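Local structure of ribosomal protein L11 methyltransferase (Lactobacillus delbrueckii subsp. bulgaricus ATCC BAA-365, 3GRZ) at residues L49-I54 with A75-K80; P143-H148 with G153-S158. The protein probably methylates lysine side chains of ribosomal protein L11 with S-adenosyl-L-methionine as methyl donor, this chain being the C-terminal part that carries the methyltransferase domain. All coordinates share one frame; numbering follows the deposited sequence.

Overall arrangement
Both contacts are buried and apolar, and they lie on opposite faces of the central seven-stranded sheet of a class I (Rossmann-like) methyltransferase. Interaction 1 is nearer the middle of the chain and packs two helices, 44-57 and 73-80, side by side with a thioether, one isoleucine and two alanines. Interaction 2, toward the outside, sets the last residues of 135-145 on strand 153-161 with a branched leucine against a valine and an aromatic ring, and adds a turn bonded through H148 ND1 and Q144 O. Strand 153-161 joins them: I156 and S158 touch helix 44-57, while V155 and F157 belong to interaction 2.

Interaction 1 of 2, residues L49-I54 with A75-K80; sequences LAMLGI and AIAAHK
M51 reaches from helix 44-57 to A77 of helix 73-80, and its sulfur carries the tightest part of the contact. SD lies 3.3 Å from A77 CB, a short approach, and the terminal methyl follows closely, with M51 CE 3.5 Å from A77 CB. The methionine comes there by folding rather than by stretching out: CG is anti to the carbonyl carbon (chi1 -73°), and further bends at chi2 and chi3 (-58° and -39°) turn the sulfur and CE across the gap between the helices. Because A77 ends at CB, the two backbones can stay near one another, the CA atoms of M51 and A77 being 7.7 Å apart.

One turn further along helix 44-57, against the next residue of 73-80, the packing is looser. I54 points its CB toward the other helix, yet its CG2 branch comes no nearer than 4.4 Å to A78 CA. L81 touches both M51 and I54 and adds to this apolar seam. The solvent side belongs to H79 and K80, both partly exposed; K80 NZ forms a salt bridge with E29.

The two helices pack side by side on one face of the Rossmann-like sheet, A75 on V86 and A88 of strand 85-90 and I54 on I156 of strand 153-161. M51 also lies close to T47, predicted to contribute to S-adenosyl-L-methionine binding. With apolar contacts and no polar bond between the segments, the close approach of the helices probably rests on how well the bent thioether fits the single methyl of A77.

Interaction 2 of 2, residues P143-H148 with G153-S158; sequences PQLDSH and GQVIFS
L145 and V155 meet tip to tip, branched end against branched end, as the last residues of 135-145 come down on the strand. L145 CD2 is 4.0 Å from V155 CG2 and 4.1 Å from V155 CG1, resting against both valine methyls. The other leucine branch, while still near the valine, also reaches the phenylalanine two residues on: L145 CD1 is 3.8 Å from F157 CZ, meeting the far end of a ring that approaches from the opposite direction. With CG held beside the backbone N (chi1 -69°), the leucine fork spreads over both strand residues at once. An alanine in place of L145 would take away both branches, and V155 and the CZ end of F157 would probably be left beside a gap.

The next shell is the turn 145-148. H148 N bonds to L145 O at 3.0 Å, and the imidazole folds back so that H148 ND1 donates to Q144 O over 2.8 Å. That bond is nearly straight, 172° at the hydrogen, and the carbonyl oxygen lies at the ring edge, only 5° out of its plane, which, with a weak hydrogen bond between NE2 and V122 O, helps to set the turn of the ring. D146, on the exposed side of the turn, forms a salt bridge with R195.

Helix 135-145 is the connection of a beta-alpha-beta crossover between the adjacent parallel strands 126-132 and 153-161. L145 accordingly also touches I129 of the first strand, while F157 is packed by L138, L141 and I142 of the same helix.

Interaction 1 of 2, residues L49-I54 with A75-K80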
loop_
_atom_site.group_PDB
_atom_site.type_symbol
_atom_site.label_atom_id
_atom_site.label_comp_id
_atom_site.label_asym_id
_atom_site.label_seq_id
_atom_site.Cartn_x
_atom_site.Cartn_y
_atom_site.Cartn_z
ATOM N N LEU B 49 2.014 -7.125 2.998
ATOM C CA LEU B 49 1.439 -7.199 1.641
ATOM C C LEU B 49 -0.078 -7.203 1.711
ATOM O O LEU B 49 -0.751 -6.424 1.013
ATOM C CB LEU B 49 1.976 -8.414 0.859
ATOM C CG LEU B 49 3.504 -8.443 0.639
ATOM C CD1 LEU B 49 3.935 -9.588 -0.263
ATOM C CD2 LEU B 49 4.021 -7.102 0.114
ATOM N N ALA B 50 -0.616 -8.053 2.584
ATOM C CA ALA B 50 -2.067 -8.121 2.808
ATOM C C ALA B 50 -2.624 -6.769 3.277
ATOM O O ALA B 50 -3.617 -6.286 2.731
ATOM C CB ALA B 50 -2.409 -9.237 3.799
ATOM N N MET B 51 -1.948 -6.138 4.241
ATOM C CA MET B 51 -2.349 -4.815 4.736
ATOM C C MET B 51 -2.377 -3.711 3.689
ATOM O O MET B 51 -3.281 -2.868 3.710
ATOM C CB MET B 51 -1.457 -4.346 5.905
ATOM C CG MET B 51 -1.697 -5.067 7.209
ATOM S SD MET B 51 -3.393 -4.938 7.797
ATOM C CE MET B 51 -3.802 -3.220 7.387
ATOM N N LEU B 52 -1.381 -3.696 2.799
ATOM C CA LEU B 52 -1.344 -2.726 1.690
ATOM C C LEU B 52 -2.528 -2.925 0.750
ATOM O O LEU B 52 -3.109 -1.955 0.267
ATOM C CB LEU B 52 -0.028 -2.809 0.912
ATOM C CG LEU B 52 1.236 -2.359 1.649
ATOM C CD1 LEU B 52 2.503 -2.592 0.801
ATOM C CD2 LEU B 52 1.129 -0.904 2.102
ATOM N N GLY B 53 -2.883 -4.184 0.508
ATOM C CA GLY B 53 -4.085 -4.508 -0.262
ATOM C C GLY B 53 -5.367 -4.021 0.394
ATOM O O GLY B 53 -6.283 -3.560 -0.298
ATOM N N ILE B 54 -5.451 -4.148 1.723
ATOM C CA ILE B 54 -6.637 -3.703 2.465
ATOM C C ILE B 54 -6.717 -2.177 2.442
ATOM O O ILE B 54 -7.789 -1.604 2.212
ATOM C CB ILE B 54 -6.665 -4.228 3.924
ATOM C CG1 ILE B 54 -6.705 -5.751 3.955
ATOM C CG2 ILE B 54 -7.883 -3.674 4.694
ATOM C CD1 ILE B 54 -6.470 -6.346 5.358
ATOM N N ALA B 75 -8.132 -9.228 10.435
ATOM C CA ALA B 75 -9.521 -8.932 10.828
ATOM C C ALA B 75 -9.566 -7.660 11.671
ATOM O O ALA B 75 -10.412 -6.794 11.455
ATOM C CB ALA B 75 -10.141 -10.112 11.591
ATOM N N ILE B 76 -8.631 -7.541 12.607
ATOM C CA ILE B 76 -8.542 -6.360 13.475
ATOM C C ILE B 76 -8.219 -5.082 12.676
ATOM O O ILE B 76 -8.835 -4.045 12.871
ATOM C CB ILE B 76 -7.497 -6.587 14.603
ATOM C CG1 ILE B 76 -8.024 -7.643 15.588
ATOM C CG2 ILE B 76 -7.155 -5.273 15.351
ATOM C CD1 ILE B 76 -6.907 -8.321 16.409
ATOM N N ALA B 77 -7.244 -5.177 11.786
ATOM C CA ALA B 77 -6.865 -4.060 10.941
ATOM C C ALA B 77 -8.002 -3.622 10.026
ATOM O O ALA B 77 -8.241 -2.432 9.871
ATOM C CB ALA B 77 -5.675 -4.435 10.130
ATOM N N ALA B 78 -8.708 -4.589 9.443
ATOM C CA ALA B 78 -9.868 -4.283 8.612
ATOM C C ALA B 78 -10.924 -3.527 9.409
ATOM O O ALA B 78 -11.482 -2.547 8.910
ATOM C CB ALA B 78 -10.456 -5.566 8.006
ATOM N N HIS B 79 -11.175 -3.966 10.652
ATOM C CA HIS B 79 -12.170 -3.317 11.528
ATOM C C HIS B 79 -11.777 -1.865 11.786
ATOM O O HIS B 79 -12.602 -0.955 11.669
ATOM C CB HIS B 79 -12.330 -4.090 12.850
ATOM C CG HIS B 79 -13.396 -3.549 13.749
ATOM N ND1 HIS B 79 -13.189 -2.477 14.594
ATOM C CD2 HIS B 79 -14.678 -3.938 13.943
ATOM C CE1 HIS B 79 -14.301 -2.222 15.259
ATOM N NE2 HIS B 79 -15.218 -3.095 14.885
ATOM N N LYS B 80 -10.511 -1.657 12.132
ATOM C CA LYS B 80 -10.000 -0.314 12.433
ATOM C C LYS B 80 -10.023 0.607 11.202
ATOM O O LYS B 80 -10.255 1.814 11.325
ATOM C CB LYS B 80 -8.591 -0.408 13.002
ATOM C CG LYS B 80 -8.578 -0.856 14.458
ATOM C CD LYS B 80 -7.241 -1.447 14.829
ATOM C CE LYS B 80 -7.094 -1.616 16.333
ATOM N NZ LYS B 80 -7.295 -0.348 17.085
#

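Interaction 2 of 2, residues P143-H148 with G153-S158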
loop_
_atom_site.group_PDB
_atom_site.type_symbol
_atom_site.label_atom_id
_atom_site.label_comp_id
_atom_site.label_asym_id
_atom_site.label_seq_id
_atom_site.Cartn_x
_atom_site.Cartn_y
_atom_site.Cartn_z
ATOM N N PRO B 143 -11.929 -21.950 -5.712
ATOM C CA PRO B 143 -13.279 -22.297 -6.212
ATOM C C PRO B 143 -14.452 -21.953 -5.285
ATOM O O PRO B 143 -15.611 -22.046 -5.710
ATOM C CB PRO B 143 -13.214 -23.822 -6.406
ATOM C CG PRO B 143 -11.781 -24.184 -6.345
ATOM C CD PRO B 143 -11.149 -23.174 -5.441
ATOM N N GLN B 144 -14.154 -21.555 -4.044
ATOM C CA GLN B 144 -15.183 -21.146 -3.085
ATOM C C GLN B 144 -15.478 -19.650 -3.129
ATOM O O GLN B 144 -16.480 -19.214 -2.567
ATOM C CB GLN B 144 -14.797 -21.526 -1.647
ATOM C CG GLN B 144 -14.407 -22.978 -1.446
ATOM C CD GLN B 144 -14.394 -23.398 0.024
ATOM O OE1 GLN B 144 -14.654 -22.595 0.918
ATOM N NE2 GLN B 144 -14.098 -24.668 0.272
ATOM N N LEU B 145 -14.611 -18.877 -3.790
ATOM C CA LEU B 145 -14.683 -17.405 -3.764
ATOM C C LEU B 145 -15.948 -16.846 -4.398
ATOM O O LEU B 145 -16.613 -16.006 -3.798
ATOM C CB LEU B 145 -13.463 -16.772 -4.437
ATOM C CG LEU B 145 -12.084 -16.886 -3.775
ATOM C CD1 LEU B 145 -11.027 -16.358 -4.728
ATOM C CD2 LEU B 145 -12.048 -16.134 -2.429
ATOM N N ASP B 146 -16.266 -17.323 -5.604
ATOM C CA ASP B 146 -17.430 -16.850 -6.371
ATOM C C ASP B 146 -18.748 -16.797 -5.594
ATOM O O ASP B 146 -19.420 -15.753 -5.564
ATOM C CB ASP B 146 -17.613 -17.698 -7.637
ATOM C CG ASP B 146 -18.856 -17.314 -8.417
ATOM O OD1 ASP B 146 -18.934 -16.158 -8.884
ATOM O OD2 ASP B 146 -19.753 -18.173 -8.557
ATOM N N SER B 147 -19.112 -17.909 -4.957
ATOM C CA SER B 147 -20.370 -17.995 -4.188
ATOM C C SER B 147 -20.391 -17.197 -2.868
ATOM O O SER B 147 -21.443 -17.082 -2.235
ATOM C CB SER B 147 -20.732 -19.458 -3.914
ATOM O OG SER B 147 -19.697 -20.119 -3.195
ATOM N N HIS B 148 -19.242 -16.656 -2.455
ATOM C CA HIS B 148 -19.165 -15.863 -1.224
ATOM C C HIS B 148 -18.757 -14.421 -1.488
ATOM O O HIS B 148 -18.363 -13.707 -0.573
ATOM C CB HIS B 148 -18.193 -16.499 -0.226
ATOM C CG HIS B 148 -18.613 -17.853 0.246
ATOM N ND1 HIS B 148 -18.244 -19.015 -0.399
ATOM C CD2 HIS B 148 -19.371 -18.232 1.301
ATOM C CE1 HIS B 148 -18.754 -20.053 0.244
ATOM N NE2 HIS B 148 -19.445 -19.603 1.279
ATOM N N GLY B 153 -17.136 -7.505 -5.807
ATOM C CA GLY B 153 -16.343 -8.044 -4.707
ATOM C C GLY B 153 -14.872 -8.141 -5.050
ATOM O O GLY B 153 -14.512 -8.408 -6.191
ATOM N N GLN B 154 -14.019 -7.917 -4.053
ATOM C CA GLN B 154 -12.577 -7.961 -4.230
ATOM C C GLN B 154 -11.961 -8.994 -3.297
ATOM O O GLN B 154 -12.579 -9.402 -2.312
ATOM C CB GLN B 154 -11.981 -6.580 -3.970
ATOM C CG GLN B 154 -12.398 -5.580 -5.013
ATOM C CD GLN B 154 -11.973 -4.188 -4.680
ATOM O OE1 GLN B 154 -12.654 -3.476 -3.937
ATOM N NE2 GLN B 154 -10.850 -3.773 -5.240
ATOM N N VAL B 155 -10.757 -9.438 -3.636
ATOM C CA VAL B 155 -10.088 -10.510 -2.909
ATOM C C VAL B 155 -8.631 -10.080 -2.715
ATOM O O VAL B 155 -8.007 -9.539 -3.634
ATOM C CB VAL B 155 -10.213 -11.900 -3.632
ATOM C CG1 VAL B 155 -9.434 -12.975 -2.925
ATOM C CG2 VAL B 155 -11.677 -12.382 -3.680
ATOM N N ILE B 156 -8.111 -10.276 -1.510
ATOM C CA ILE B 156 -6.690 -10.072 -1.243
ATOM C C ILE B 156 -6.057 -11.367 -0.743
ATOM O O ILE B 156 -6.480 -11.907 0.284
ATOM C CB ILE B 156 -6.463 -8.972 -0.196
ATOM C CG1 ILE B 156 -7.118 -7.671 -0.664
ATOM C CG2 ILE B 156 -4.957 -8.789 0.082
ATOM C CD1 ILE B 156 -7.427 -6.755 0.459
ATOM N N PHE B 157 -5.068 -11.864 -1.486
ATOM C CA PHE B 157 -4.281 -13.025 -1.085
ATOM C C PHE B 157 -2.896 -12.592 -0.697
ATOM O O PHE B 157 -2.312 -11.714 -1.328
ATOM C CB PHE B 157 -4.106 -14.037 -2.225
ATOM C CG PHE B 157 -5.333 -14.868 -2.524
ATOM C CD1 PHE B 157 -6.449 -14.852 -1.678
ATOM C CD2 PHE B 157 -5.343 -15.707 -3.640
ATOM C CE1 PHE B 157 -7.567 -15.638 -1.953
ATOM C CE2 PHE B 157 -6.464 -16.504 -3.931
ATOM C CZ PHE B 157 -7.576 -16.460 -3.098
ATOM N N SER B 158 -2.358 -13.233 0.328
ATOM C CA SER B 158 -0.948 -13.109 0.648
ATOM C C SER B 158 -0.472 -14.480 1.123
ATOM O O SER B 158 -1.288 -15.413 1.243
ATOM C CB SER B 158 -0.725 -12.044 1.710
ATOM O OG SER B 158 0.652 -11.735 1.780
#